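Local coordinates for protein methyltransferase 1 (Methanosarcina barkeri, PDB 2I2X) that carries a corrinoid cofactor and shuttles the methyl group of methanol, accepting it from methanol with the help of MtaB and passing it to coenzyme M through MtaA, at residues T125-A131 and P175-T181; I203-C209 and L224-G228. All blocks are in the same frame, centred on the assembly; numbering follows the deposited sequence.

Contact 1 of 2, residues T125-A131 and P175-T181; sequences TVVCHVA and PIMLTGT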
loop_
_atom_site.group_PDB
_atom_site.type_symbol
_atom_site.label_atom_id
_atom_site.label_comp_id
_atom_site.label_asym_id
_atom_site.label_seq_id
_atom_site.Cartn_x
_atom_site.Cartn_y
_atom_site.Cartn_z
ATOM N N THR B 125 8.626 3.575 -42.605
ATOM C CA THR B 125 7.437 2.840 -42.151
ATOM C C THR B 125 7.595 2.370 -40.700
ATOM O O THR B 125 8.659 1.871 -40.315
ATOM C CB THR B 125 7.083 1.653 -43.113
ATOM O OG1 THR B 125 6.493 2.172 -44.308
ATOM C CG2 THR B 125 6.083 0.691 -42.489
ATOM N N VAL B 126 6.545 2.568 -39.898
ATOM C CA VAL B 126 6.452 1.966 -38.559
ATOM C C VAL B 126 5.275 0.985 -38.508
ATOM O O VAL B 126 4.184 1.276 -39.015
ATOM C CB VAL B 126 6.298 3.018 -37.432
ATOM C CG1 VAL B 126 6.416 2.356 -36.077
ATOM C CG2 VAL B 126 7.346 4.108 -37.553
ATOM N N VAL B 127 5.526 -0.187 -37.928
ATOM C CA VAL B 127 4.482 -1.158 -37.610
ATOM C C VAL B 127 4.169 -0.987 -36.122
ATOM O O VAL B 127 5.089 -0.869 -35.296
ATOM C CB VAL B 127 4.929 -2.619 -37.908
ATOM C CG1 VAL B 127 3.873 -3.633 -37.474
ATOM C CG2 VAL B 127 5.217 -2.791 -39.370
ATOM N N CYS B 128 2.875 -0.966 -35.798
ATOM C CA CYS B 128 2.397 -0.851 -34.418
ATOM C C CYS B 128 1.454 -1.978 -34.042
ATOM O O CYS B 128 0.559 -2.338 -34.809
ATOM C CB CYS B 128 1.691 0.479 -34.223
ATOM S SG CYS B 128 2.750 1.866 -34.581
ATOM N N HIS B 129 1.654 -2.531 -32.852
ATOM C CA HIS B 129 0.771 -3.575 -32.358
ATOM C C HIS B 129 0.592 -3.500 -30.849
ATOM O O HIS B 129 1.384 -2.872 -30.152
ATOM C CB HIS B 129 1.279 -4.969 -32.778
ATOM C CG HIS B 129 2.359 -5.521 -31.894
ATOM N ND1 HIS B 129 3.601 -4.925 -31.764
ATOM C CD2 HIS B 129 2.383 -6.621 -31.103
ATOM C CE1 HIS B 129 4.338 -5.634 -30.928
ATOM N NE2 HIS B 129 3.622 -6.665 -30.511
ATOM N N VAL B 130 -0.469 -4.139 -30.377
ATOM C CA VAL B 130 -0.686 -4.405 -28.972
ATOM C C VAL B 130 -0.346 -5.881 -28.755
ATOM O O VAL B 130 -0.635 -6.724 -29.613
ATOM C CB VAL B 130 -2.153 -4.108 -28.570
ATOM C CG1 VAL B 130 -2.388 -4.401 -27.116
ATOM C CG2 VAL B 130 -2.482 -2.678 -28.836
ATOM N N ALA B 131 0.289 -6.179 -27.622
ATOM C CA ALA B 131 0.682 -7.546 -27.248
ATOM C C ALA B 131 -0.458 -8.556 -27.371
ATOM O O ALA B 131 -1.624 -8.208 -27.195
ATOM C CB ALA B 131 1.221 -7.548 -25.824
ATOM N N PRO B 175 9.665 -2.142 -42.209
ATOM C CA PRO B 175 9.567 -0.912 -41.452
ATOM C C PRO B 175 10.909 -0.562 -40.822
ATOM O O PRO B 175 11.790 -1.422 -40.697
ATOM C CB PRO B 175 8.549 -1.261 -40.370
ATOM C CG PRO B 175 8.759 -2.716 -40.130
ATOM C CD PRO B 175 9.142 -3.298 -41.456
ATOM N N ILE B 176 11.062 0.693 -40.432
ATOM C CA ILE B 176 12.272 1.138 -39.762
ATOM C C ILE B 176 12.190 0.883 -38.250
ATOM O O ILE B 176 13.215 0.801 -37.554
ATOM C CB ILE B 176 12.527 2.629 -40.041
ATOM C CG1 ILE B 176 11.224 3.432 -39.889
ATOM C CG2 ILE B 176 13.131 2.797 -41.452
ATOM C CD1 ILE B 176 11.408 4.814 -39.297
ATOM N N MET B 177 10.959 0.725 -37.761
ATOM C CA MET B 177 10.688 0.664 -36.335
ATOM C C MET B 177 9.434 -0.134 -36.011
ATOM O O MET B 177 8.394 0.017 -36.663
ATOM C CB MET B 177 10.554 2.083 -35.803
ATOM C CG MET B 177 9.756 2.208 -34.544
ATOM S SD MET B 177 10.506 3.477 -33.552
ATOM C CE MET B 177 11.877 2.546 -32.869
ATOM N N LEU B 178 9.543 -0.974 -34.988
ATOM C CA LEU B 178 8.412 -1.734 -34.488
ATOM C C LEU B 178 7.998 -1.200 -33.122
ATOM O O LEU B 178 8.837 -1.126 -32.221
ATOM C CB LEU B 178 8.808 -3.203 -34.370
ATOM C CG LEU B 178 7.763 -4.187 -33.869
ATOM C CD1 LEU B 178 6.641 -4.290 -34.889
ATOM C CD2 LEU B 178 8.411 -5.546 -33.617
ATOM N N THR B 179 6.726 -0.820 -32.964
ATOM C CA THR B 179 6.183 -0.459 -31.628
ATOM C C THR B 179 5.325 -1.566 -31.032
ATOM O O THR B 179 4.617 -2.279 -31.747
ATOM C CB THR B 179 5.379 0.895 -31.577
ATOM O OG1 THR B 179 4.099 0.738 -32.183
ATOM C CG2 THR B 179 6.107 2.024 -32.262
ATOM N N GLY B 180 5.403 -1.696 -29.708
ATOM C CA GLY B 180 4.562 -2.623 -28.945
ATOM C C GLY B 180 4.002 -1.992 -27.680
ATOM O O GLY B 180 4.676 -1.197 -27.012
ATOM N N THR B 181 2.769 -2.355 -27.341
ATOM C CA THR B 181 2.085 -1.801 -26.195
ATOM C C THR B 181 1.501 -2.933 -25.378
ATOM O O THR B 181 0.655 -3.686 -25.872
ATOM C CB THR B 181 0.976 -0.846 -26.643
ATOM O OG1 THR B 181 1.574 0.313 -27.219
ATOM C CG2 THR B 181 0.101 -0.402 -25.467
#
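Thr125 O takes the N-H of Ile176 and starts a parallel backbone ladder between 125-131 and 175-181. Val127 then uses both its polar atoms: its N donates to Met177 O, and its O receives Thr179 N at 2.8 Å. His129 follows, its O drawing a weak bond from Thr181 N, and Ala131 N closes the series on Thr181 O.

One side chain joins this network. The His129 ring leans across to strand 177-181, CG set between the backbone N and the carbonyl carbon (chi1 82°), and ND1 donates to Thr179 O at 2.8 Å. The same oxygen takes His129 N at 3.2 Å, so a single residue grips this carbonyl twice and the ring is held against turning. The ring bond is bent (138°), and the oxygen lies near the ring's edge but somewhat out of its plane. Gly180 leaves the imidazole room, since a beta carbon there would stand only 3.1 Å from His129 CE1.

These are adjacent inner strands of the Rossmann-like B12-binding domain, connected through helix 138-149, strand 153-158 and helix 164-173. Strand 125-130 leads toward His136, the axial ligand of cobalt. Thr181 turns its OG1 to the corrinoid, bonding to N3B.

Apolar contacts differ between the faces. Beside His129, Val127 splits its branches: CG2 meets Pro175 CG at 3.6 Å, while CG1 crosses to Leu178 CD1 at 3.8 Å. Helices 164-173 and 190-199 cover Leu178 here. On the reverse face Val126 and Met177 lie side by side, CG1 to CG 3.7 Å. Val126 CG1 also reaches Thr179 CG2 at 3.8 Å, beneath helix 138-149.

Contact 2 of 2, residues I203-C209 and L224-G228; sequences IKIPFAC and LGVYG
The last beta-alpha-beta unit of the sheet, strand 207-210, helix 216-220 and strand 225-227, closes here, with Phe207, Ala208 and Cys209 running parallel to Gly225, Val226 and Tyr227. Phe207 N bonds to Leu224 O, Val226 N to Phe207 O at 2.9 Å, Cys209 N to Val226 O, and Gly228 N to Cys209 O. The edge of the Tyr227 ring also comes to that last oxygen, CD1 lying 3.5 Å from Cys209 O. Leu224 reaches back under the incoming loop: with CG beside its backbone N (chi1 -63°), CD2 lies 3.5 Å from Ile205 O and 3.8 Å from Lys204 CA. With an alanine here the branch that reaches Lys204 CA and Ile205 O is gone, which would probably leave a gap under the 203-205 backbone. Val226 CG2 meets Pro206 CB at 4.0 Å, on the face covered by helix 233-242. On the other face Cys209 SG sits 3.5 Å above the centre of the Phe207 ring, and Phe191 packs edge-to-face with that ring. All the hydrogen bonds across the strands are main-chain, so the side chains are left to pack the two faces, while the backbone of Ala208 turns the other way, to strand 177-181, and its O hydrogen-bonds O5B of the corrinoid.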
loop_
_atom_site.group_PDB
_atom_site.type_symbol
_atom_site.label_atom_id
_atom_site.label_comp_id
_atom_site.label_asym_id
_atom_site.label_seq_id
_atom_site.Cartn_x
_atom_site.Cartn_y
_atom_site.Cartn_z
ATOM N N ILE B 203 16.155 -10.503 -37.895
ATOM C CA ILE B 203 15.802 -9.099 -38.098
ATOM C C ILE B 203 16.353 -8.256 -36.946
ATOM O O ILE B 203 16.386 -8.711 -35.797
ATOM C CB ILE B 203 14.282 -8.901 -38.351
ATOM C CG1 ILE B 203 13.769 -9.985 -39.320
ATOM C CG2 ILE B 203 14.026 -7.497 -38.916
ATOM C CD1 ILE B 203 12.257 -10.064 -39.502
ATOM N N LYS B 204 16.808 -7.046 -37.273
ATOM C CA LYS B 204 17.539 -6.211 -36.317
ATOM C C LYS B 204 17.074 -4.737 -36.314
ATOM O O LYS B 204 17.879 -3.807 -36.156
ATOM C CB LYS B 204 19.067 -6.345 -36.531
ATOM C CG LYS B 204 19.909 -6.204 -35.241
ATOM C CD LYS B 204 20.520 -4.798 -35.077
ATOM C CE LYS B 204 20.248 -4.182 -33.688
ATOM N NZ LYS B 204 21.031 -4.761 -32.554
ATOM N N ILE B 205 15.771 -4.530 -36.487
ATOM C CA ILE B 205 15.191 -3.194 -36.319
ATOM C C ILE B 205 14.866 -2.945 -34.837
ATOM O O ILE B 205 14.625 -3.900 -34.084
ATOM C CB ILE B 205 13.950 -2.952 -37.239
ATOM C CG1 ILE B 205 12.738 -3.777 -36.778
ATOM C CG2 ILE B 205 14.318 -3.193 -38.733
ATOM C CD1 ILE B 205 11.416 -3.345 -37.402
ATOM N N PRO B 206 14.887 -1.669 -34.401
ATOM C CA PRO B 206 14.558 -1.415 -32.997
ATOM C C PRO B 206 13.091 -1.723 -32.707
ATOM O O PRO B 206 12.218 -1.510 -33.557
ATOM C CB PRO B 206 14.837 0.084 -32.824
ATOM C CG PRO B 206 15.595 0.494 -34.033
ATOM C CD PRO B 206 15.195 -0.424 -35.126
ATOM N N PHE B 207 12.844 -2.240 -31.512
ATOM C CA PHE B 207 11.503 -2.573 -31.054
ATOM C C PHE B 207 11.150 -1.668 -29.887
ATOM O O PHE B 207 11.511 -1.962 -28.756
ATOM C CB PHE B 207 11.486 -4.041 -30.630
ATOM C CG PHE B 207 10.150 -4.543 -30.145
ATOM C CD1 PHE B 207 8.961 -3.914 -30.506
ATOM C CD2 PHE B 207 10.086 -5.696 -29.361
ATOM C CE1 PHE B 207 7.732 -4.404 -30.061
ATOM C CE2 PHE B 207 8.862 -6.195 -28.916
ATOM C CZ PHE B 207 7.683 -5.546 -29.265
ATOM N N ALA B 208 10.469 -0.559 -30.157
ATOM C CA ALA B 208 10.142 0.399 -29.095
ATOM C C ALA B 208 8.894 -0.009 -28.288
ATOM O O ALA B 208 7.766 0.058 -28.783
ATOM C CB ALA B 208 9.994 1.800 -29.662
ATOM N N CYS B 209 9.120 -0.421 -27.043
ATOM C CA CYS B 209 8.078 -0.941 -26.174
ATOM C C CYS B 209 7.568 0.066 -25.149
ATOM O O CYS B 209 8.354 0.813 -24.558
ATOM C CB CYS B 209 8.616 -2.145 -25.424
ATOM S SG CYS B 209 9.107 -3.495 -26.477
ATOM N N LEU B 224 16.398 -6.449 -28.746
ATOM C CA LEU B 224 15.889 -5.461 -29.705
ATOM C C LEU B 224 15.136 -4.324 -29.028
ATOM O O LEU B 224 14.768 -3.341 -29.683
ATOM C CB LEU B 224 14.982 -6.131 -30.743
ATOM C CG LEU B 224 15.600 -7.180 -31.675
ATOM C CD1 LEU B 224 14.518 -8.026 -32.320
ATOM C CD2 LEU B 224 16.483 -6.538 -32.724
ATOM N N GLY B 225 14.938 -4.462 -27.714
ATOM C CA GLY B 225 14.068 -3.589 -26.930
ATOM C C GLY B 225 14.529 -2.170 -26.657
ATOM O O GLY B 225 15.654 -1.940 -26.214
ATOM N N VAL B 226 13.635 -1.222 -26.934
ATOM C CA VAL B 226 13.779 0.171 -26.524
ATOM C C VAL B 226 12.574 0.550 -25.649
ATOM O O VAL B 226 11.447 0.135 -25.931
ATOM C CB VAL B 226 13.831 1.123 -27.734
ATOM C CG1 VAL B 226 14.483 2.430 -27.337
ATOM C CG2 VAL B 226 14.591 0.486 -28.886
ATOM N N TYR B 227 12.816 1.320 -24.589
ATOM C CA TYR B 227 11.737 1.860 -23.767
ATOM C C TYR B 227 11.311 3.230 -24.268
ATOM O O TYR B 227 12.096 3.957 -24.859
ATOM C CB TYR B 227 12.150 1.943 -22.281
ATOM C CG TYR B 227 11.021 2.269 -21.298
ATOM C CD1 TYR B 227 9.732 1.750 -21.478
ATOM C CD2 TYR B 227 11.251 3.070 -20.172
ATOM C CE1 TYR B 227 8.704 2.040 -20.586
ATOM C CE2 TYR B 227 10.222 3.358 -19.269
ATOM C CZ TYR B 227 8.955 2.837 -19.487
ATOM O OH TYR B 227 7.925 3.100 -18.628
ATOM N N GLY B 228 10.046 3.549 -24.043
ATOM C CA GLY B 228 9.527 4.895 -24.177
ATOM C C GLY B 228 8.292 4.925 -23.308
ATOM O O GLY B 228 7.350 4.175 -23.559
#

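Both contacts are buried and belong to one parallel sheet, their centres about 9 Å apart. Contact 1 joins two inner strands, while contact 2 attaches strand 225-227, outermost within this chain. Strands 177-181 and 207-210 bring them together: Leu178 N lies 3.1 Å from Pro206 O and Leu178 O lies 2.7 Å from Ala208 N, both probable hydrogen bonds. Helices pack both faces of each contact; contact 1 adds an imidazole to its backbone ladder, whereas contact 2 keeps its cross-strand bonds to the main chain and begins at a loop that is partly exposed. Each meets the corrinoid, contact 1 through a side-chain hydroxyl and contact 2 through a carbonyl.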